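Long-range contacts in Alp7A (Bacillus subtilis, PDB 5EC0), which binds adenine nucleotides as a plasmid-encoded bacterial actin of the ParM/Alp7A-like family and probably forms cytoskeletal filaments that segregate its plasmid: residues T60-T65 with P97-L102; V208-L213 with L325-V330. All coordinates share one frame; numbering follows the deposited sequence.

In the fold
Along the chain, contact 1 (60-65 with 97-102) closes before contact 2 (208-213 with 325-330) opens, and the two sit on opposite sides of the molecule's centre. Their centres lie about 32 Å apart and their nearest atoms about 16 Å, without touching. They share no strand or helix. Contact 1 sets helix 95-112 beside strand 56-62 of the large mixed sheet built from the N-terminal half, whereas contact 2 joins strands 207-213 and 322-327, neighbours in the five-stranded sheet of the C-terminal half, and runs on into helix 328-333 at the nucleotide. Contact 2 thus holds part of the ADP pocket, while contact 1 lies away from it, in the first half of this actin-like fold.

Contact 1. Residues T60-T65 with P97-L102; sequences TVIDET and PYVTFL
The end of strand 56-62 runs nearly antiparallel to helix 95-112 where T60 and I62 meet Y98, V99 and L102; the short segment axes come no closer than 10.9 Å and their directions differ by 156°. T60 and V99 are the nearest pair of backbones, with 7.8 Å between T60 CA and V99 CA, a distance bridged by side chains. After I62 the chain reverses in a type I' turn from I62 to T65 that leads into strand 65-71. T60 carries most of the contact. Its OG1 lies anti to the backbone N (chi1 -169°) and meets the L102 methyl CD1 at 3.5 Å, the two side chains crossing at about a right angle. The same hydroxyl is hydrogen-bonded to Q156 O on the adjacent strand 153-159. A water donates to T60 OG1 over 2.8 Å and also to V61 O. The water O lies at the edge of the Y98 ring, in its plane, and a hydrogen bond of 2.9 Å joins it to Y98 OH, tying strand to helix through the tyrosine's polar end. On the apolar side V99 CG2 lies 4.4 Å from T60 CG2, and I62 CD1 approaches V99 CG2 at 4.5 Å. F69, from strand 65-71, touches both I62 and V99. The whole is helix-on-sheet packing, in which helix 95-112 covers strands of the mixed sheet of this actin-like fold.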
loop_
_atom_site.group_PDB
_atom_site.type_symbol
_atom_site.label_atom_id
_atom_site.label_comp_id
_atom_site.label_asym_id
_atom_site.label_seq_id
_atom_site.Cartn_x
_atom_site.Cartn_y
_atom_site.Cartn_z
ATOM N N THR A 60 -20.841 -6.038 -10.408
ATOM C CA THR A 60 -21.285 -6.494 -9.114
ATOM C C THR A 60 -22.573 -5.754 -8.776
ATOM O O THR A 60 -22.871 -4.712 -9.366
ATOM C CB THR A 60 -20.201 -6.275 -8.035
ATOM O OG1 THR A 60 -20.568 -6.971 -6.841
ATOM C CG2 THR A 60 -20.041 -4.804 -7.724
ATOM N N VAL A 61 -23.353 -6.306 -7.855
ATOM C CA VAL A 61 -24.627 -5.695 -7.502
ATOM C C VAL A 61 -24.487 -4.829 -6.262
ATOM O O VAL A 61 -24.110 -5.300 -5.199
ATOM C CB VAL A 61 -25.715 -6.750 -7.271
ATOM C CG1 VAL A 61 -26.904 -6.131 -6.546
ATOM C CG2 VAL A 61 -26.133 -7.380 -8.605
ATOM N N ILE A 62 -24.789 -3.549 -6.416
ATOM C CA ILE A 62 -24.680 -2.605 -5.322
ATOM C C ILE A 62 -26.012 -1.915 -5.130
ATOM O O ILE A 62 -26.476 -1.222 -6.030
ATOM C CB ILE A 62 -23.594 -1.563 -5.588
ATOM C CG1 ILE A 62 -22.229 -2.242 -5.675
ATOM C CG2 ILE A 62 -23.603 -0.509 -4.498
ATOM C CD1 ILE A 62 -21.181 -1.409 -6.370
ATOM N N ASP A 63 -26.622 -2.118 -3.963
ATOM C CA ASP A 63 -27.954 -1.586 -3.667
ATOM C C ASP A 63 -28.955 -2.033 -4.723
ATOM O O ASP A 63 -29.732 -1.227 -5.251
ATOM C CB ASP A 63 -27.922 -0.057 -3.560
ATOM C CG ASP A 63 -26.943 0.432 -2.498
ATOM O OD1 ASP A 63 -26.683 -0.319 -1.532
ATOM O OD2 ASP A 63 -26.418 1.556 -2.636
ATOM N N GLU A 64 -28.900 -3.328 -5.031
ATOM C CA GLU A 64 -29.806 -3.976 -5.982
ATOM C C GLU A 64 -29.656 -3.448 -7.415
ATOM O O GLU A 64 -30.544 -3.619 -8.238
ATOM C CB GLU A 64 -31.253 -3.834 -5.496
ATOM C CG GLU A 64 -31.478 -4.491 -4.134
ATOM C CD GLU A 64 -32.866 -4.253 -3.576
ATOM O OE1 GLU A 64 -33.254 -3.075 -3.410
ATOM O OE2 GLU A 64 -33.573 -5.245 -3.297
ATOM N N THR A 65 -28.519 -2.826 -7.710
ATOM C CA THR A 65 -28.230 -2.346 -9.060
ATOM C C THR A 65 -26.943 -2.983 -9.576
ATOM O O THR A 65 -25.890 -2.831 -8.963
ATOM C CB THR A 65 -28.090 -0.805 -9.113
ATOM O OG1 THR A 65 -29.286 -0.191 -8.616
ATOM C CG2 THR A 65 -27.841 -0.330 -10.546
ATOM N N PRO A 97 -12.616 0.698 -3.001
ATOM C CA PRO A 97 -11.846 -0.415 -2.416
ATOM C C PRO A 97 -12.568 -1.755 -2.517
ATOM O O PRO A 97 -11.956 -2.789 -2.814
ATOM C CB PRO A 97 -11.691 -0.015 -0.935
ATOM C CG PRO A 97 -11.945 1.439 -0.891
ATOM C CD PRO A 97 -12.912 1.744 -2.001
ATOM N N TYR A 98 -13.866 -1.730 -2.256
ATOM C CA TYR A 98 -14.676 -2.936 -2.300
ATOM C C TYR A 98 -14.651 -3.583 -3.704
ATOM O O TYR A 98 -14.460 -4.800 -3.835
ATOM C CB TYR A 98 -16.104 -2.600 -1.877
ATOM C CG TYR A 98 -17.092 -3.727 -2.040
ATOM C CD1 TYR A 98 -17.070 -4.828 -1.188
ATOM C CD2 TYR A 98 -18.074 -3.674 -3.026
ATOM C CE1 TYR A 98 -17.972 -5.861 -1.335
ATOM C CE2 TYR A 98 -18.991 -4.703 -3.173
ATOM C CZ TYR A 98 -18.930 -5.792 -2.325
ATOM O OH TYR A 98 -19.840 -6.813 -2.471
ATOM N N VAL A 99 -14.834 -2.772 -4.743
ATOM C CA VAL A 99 -14.802 -3.286 -6.116
ATOM C C VAL A 99 -13.400 -3.806 -6.466
ATOM O O VAL A 99 -13.250 -4.873 -7.062
ATOM C CB VAL A 99 -15.252 -2.203 -7.113
ATOM C CG1 VAL A 99 -14.922 -2.591 -8.565
ATOM C CG2 VAL A 99 -16.756 -1.939 -6.941
ATOM N N THR A 100 -12.359 -3.081 -6.069
ATOM C CA THR A 100 -11.010 -3.567 -6.331
ATOM C C THR A 100 -10.763 -4.932 -5.664
ATOM O O THR A 100 -10.218 -5.843 -6.289
ATOM C CB THR A 100 -9.958 -2.561 -5.865
ATOM O OG1 THR A 100 -10.309 -1.261 -6.350
ATOM C CG2 THR A 100 -8.593 -2.932 -6.422
ATOM N N PHE A 101 -11.198 -5.083 -4.414
ATOM C CA PHE A 101 -11.056 -6.351 -3.701
ATOM C C PHE A 101 -11.710 -7.517 -4.460
ATOM O O PHE A 101 -11.129 -8.600 -4.569
ATOM C CB PHE A 101 -11.643 -6.214 -2.287
ATOM C CG PHE A 101 -12.222 -7.480 -1.730
ATOM C CD1 PHE A 101 -11.401 -8.476 -1.218
ATOM C CD2 PHE A 101 -13.611 -7.659 -1.675
ATOM C CE1 PHE A 101 -11.950 -9.650 -0.673
ATOM C CE2 PHE A 101 -14.170 -8.823 -1.127
ATOM C CZ PHE A 101 -13.343 -9.817 -0.634
ATOM N N LEU A 102 -12.906 -7.283 -4.990
ATOM C CA LEU A 102 -13.658 -8.328 -5.691
ATOM C C LEU A 102 -12.947 -8.783 -6.956
ATOM O O LEU A 102 -12.823 -9.985 -7.224
ATOM C CB LEU A 102 -15.062 -7.842 -6.045
ATOM C CG LEU A 102 -16.059 -7.577 -4.925
ATOM C CD1 LEU A 102 -17.370 -7.025 -5.507
ATOM C CD2 LEU A 102 -16.315 -8.849 -4.104
HETATM O O HOH W 1 -21.961 -6.854 -4.400
#

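Contact 2. Residues V208-L213 with L325-V330; sequences VVFCDL and LYFGGV. With ADP (adenosine-5'-diphosphate), chain D.
F327 CG stands between its backbone N and carbonyl carbon (chi1 55°), and the ring bends back over the neighbouring strand, where D212 CA lies above its centre, 4.0 Å from the centroid. The D212 carboxylate carbon CG comes within 3.6 Å of F327 CE2, the carboxylate tilted 27° from the ring plane. F327 also turns an edge toward the face of F210 in an offset edge-to-face pair, the planes at 71°, while L325 CD2 lies over one face of the F210 ring, toward its rim, 3.6 Å from F210 CE1. An alanine in place of F327 would probably open a gap between F210 and D212, and F210 would lose its edge-to-face partner. On the other face of the sheet, C211 SG approaches the Y326 ring obliquely, 4.7 Å from its centroid. The parallel strands are joined by backbone hydrogen bonds from L325 N to V209 O, C211 N to L325 O, F327 N to C211 O and L213 N to F327 O. L213 O then accepts a hydrogen bond from V330 N, at 3.1 Å, in helix 328-333. A side chain at G328 would strike L213 O, and one at G329 would strike ADP O4'. G329 N donates to ADP O2A over 2.8 Å. The strand pairing thus leads directly into the G328-G329 pair, whose G329 amide binds the alpha-phosphate, while the D212 side chain, its OD2 held by S181 and N365, lies about 4 Å from the bound magnesium.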
loop_
_atom_site.group_PDB
_atom_site.type_symbol
_atom_site.label_atom_id
_atom_site.label_comp_id
_atom_site.label_asym_id
_atom_site.label_seq_id
_atom_site.Cartn_x
_atom_site.Cartn_y
_atom_site.Cartn_z
ATOM N N VAL A 208 10.584 5.558 19.030
ATOM C CA VAL A 208 10.807 5.590 17.603
ATOM C C VAL A 208 9.693 6.336 16.892
ATOM O O VAL A 208 8.505 6.070 17.128
ATOM C CB VAL A 208 10.925 4.153 17.030
ATOM C CG1 VAL A 208 10.866 4.160 15.505
ATOM C CG2 VAL A 208 12.219 3.518 17.505
ATOM N N VAL A 209 10.076 7.266 16.019
ATOM C CA VAL A 209 9.105 7.888 15.135
ATOM C C VAL A 209 8.997 7.126 13.803
ATOM O O VAL A 209 9.900 7.183 12.945
ATOM C CB VAL A 209 9.448 9.366 14.873
ATOM C CG1 VAL A 209 8.423 9.995 13.937
ATOM C CG2 VAL A 209 9.499 10.122 16.189
ATOM N N PHE A 210 7.888 6.402 13.644
ATOM C CA PHE A 210 7.606 5.694 12.389
ATOM C C PHE A 210 7.131 6.671 11.345
ATOM O O PHE A 210 6.117 7.330 11.555
ATOM C CB PHE A 210 6.545 4.624 12.589
ATOM C CG PHE A 210 7.083 3.232 12.688
ATOM C CD1 PHE A 210 8.265 2.971 13.355
ATOM C CD2 PHE A 210 6.382 2.173 12.127
ATOM C CE1 PHE A 210 8.758 1.670 13.457
ATOM C CE2 PHE A 210 6.867 0.878 12.206
ATOM C CZ PHE A 210 8.059 0.622 12.881
ATOM N N CYS A 211 7.853 6.773 10.228
ATOM C CA CYS A 211 7.493 7.723 9.172
ATOM C C CYS A 211 7.060 7.030 7.883
ATOM O O CYS A 211 7.894 6.617 7.071
ATOM C CB CYS A 211 8.657 8.654 8.877
ATOM S SG CYS A 211 9.262 9.488 10.339
ATOM N N ASP A 212 5.748 6.900 7.719
ATOM C CA ASP A 212 5.150 6.295 6.535
ATOM C C ASP A 212 5.046 7.347 5.417
ATOM O O ASP A 212 4.059 8.087 5.333
ATOM C CB ASP A 212 3.774 5.713 6.891
ATOM C CG ASP A 212 3.176 4.856 5.779
ATOM O OD1 ASP A 212 3.686 4.871 4.633
ATOM O OD2 ASP A 212 2.159 4.186 6.058
ATOM N N LEU A 213 6.073 7.428 4.577
ATOM C CA LEU A 213 6.102 8.459 3.542
ATOM C C LEU A 213 5.487 7.942 2.250
ATOM O O LEU A 213 6.070 7.081 1.590
ATOM C CB LEU A 213 7.545 8.940 3.281
ATOM C CG LEU A 213 8.420 9.280 4.506
ATOM C CD1 LEU A 213 9.877 9.602 4.121
ATOM C CD2 LEU A 213 7.818 10.403 5.334
ATOM N N LEU A 325 12.407 5.665 11.876
ATOM C CA LEU A 325 12.291 4.608 10.891
ATOM C C LEU A 325 11.410 5.081 9.752
ATOM O O LEU A 325 10.216 5.307 9.947
ATOM C CB LEU A 325 11.716 3.320 11.487
ATOM C CG LEU A 325 11.802 2.205 10.425
ATOM C CD1 LEU A 325 13.135 1.454 10.492
ATOM C CD2 LEU A 325 10.599 1.239 10.399
ATOM N N TYR A 326 12.006 5.195 8.564
ATOM C CA TYR A 326 11.339 5.707 7.360
ATOM C C TYR A 326 10.884 4.577 6.444
ATOM O O TYR A 326 11.662 3.682 6.136
ATOM C CB TYR A 326 12.285 6.654 6.583
ATOM C CG TYR A 326 12.853 7.799 7.409
ATOM C CD1 TYR A 326 12.180 9.012 7.501
ATOM C CD2 TYR A 326 14.054 7.666 8.094
ATOM C CE1 TYR A 326 12.681 10.053 8.253
ATOM C CE2 TYR A 326 14.570 8.712 8.848
ATOM C CZ TYR A 326 13.874 9.898 8.923
ATOM O OH TYR A 326 14.357 10.941 9.666
ATOM N N PHE A 327 9.625 4.605 6.015
ATOM C CA PHE A 327 9.139 3.622 5.040
ATOM C C PHE A 327 8.048 4.211 4.126
ATOM O O PHE A 327 7.952 5.423 3.951
ATOM C CB PHE A 327 8.637 2.324 5.740
ATOM C CG PHE A 327 7.566 2.542 6.797
ATOM C CD1 PHE A 327 7.896 3.027 8.054
ATOM C CD2 PHE A 327 6.237 2.225 6.537
ATOM C CE1 PHE A 327 6.910 3.228 9.020
ATOM C CE2 PHE A 327 5.254 2.400 7.494
ATOM C CZ PHE A 327 5.585 2.900 8.741
ATOM N N GLY A 328 7.218 3.350 3.542
ATOM C CA GLY A 328 6.364 3.787 2.451
ATOM C C GLY A 328 7.143 3.785 1.139
ATOM O O GLY A 328 8.379 3.660 1.139
ATOM N N GLY A 329 6.420 3.927 0.026
ATOM C CA GLY A 329 7.016 3.883 -1.302
ATOM C C GLY A 329 7.909 5.081 -1.589
ATOM O O GLY A 329 8.909 4.979 -2.300
ATOM N N VAL A 330 7.551 6.232 -1.039
ATOM C CA VAL A 330 8.396 7.409 -1.194
ATOM C C VAL A 330 9.655 7.273 -0.332
ATOM O O VAL A 330 10.725 7.735 -0.724
ATOM C CB VAL A 330 7.617 8.700 -0.857
ATOM C CG1 VAL A 330 8.541 9.923 -0.845
ATOM C CG2 VAL A 330 6.501 8.905 -1.881
HETATM P PB ADP D . 0.493 6.071 -1.494
HETATM O O1B ADP D . -0.302 4.820 -1.137
HETATM O O2B ADP D . 0.067 7.354 -0.801
HETATM O O3B ADP D . 0.738 6.302 -2.967
HETATM P PA ADP D . 2.902 4.481 -1.252
HETATM O O1A ADP D . 2.146 3.454 -2.065
HETATM O O2A ADP D . 3.656 4.058 -0.004
HETATM O O3A ADP D . 1.967 5.758 -0.896
HETATM O "O5'" ADP D . 3.943 5.225 -2.207
HETATM C "C5'" ADP D . 3.750 5.335 -3.611
HETATM C "C4'" ADP D . 5.107 5.752 -4.138
HETATM O "O4'" ADP D . 5.964 4.615 -4.102
HETATM C "C3'" ADP D . 5.110 6.215 -5.582
HETATM O "O3'" ADP D . 5.084 7.640 -5.651
HETATM C "C2'" ADP D . 6.423 5.700 -6.139
HETATM O "O2'" ADP D . 7.280 6.821 -6.349
HETATM C "C1'" ADP D . 7.006 4.808 -5.048
HETATM N N9 ADP D . 7.472 3.485 -5.521
HETATM C C8 ADP D . 8.670 2.966 -5.177
HETATM N N7 ADP D . 8.851 1.747 -5.733
HETATM C C5 ADP D . 7.743 1.466 -6.436
HETATM C C6 ADP D . 7.317 0.318 -7.259
HETATM N N6 ADP D . 8.147 -0.751 -7.405
HETATM N N1 ADP D . 6.095 0.383 -7.833
HETATM C C2 ADP D . 5.300 1.466 -7.672
HETATM N N3 ADP D . 5.617 2.559 -6.934
HETATM C C4 ADP D . 6.826 2.613 -6.302
#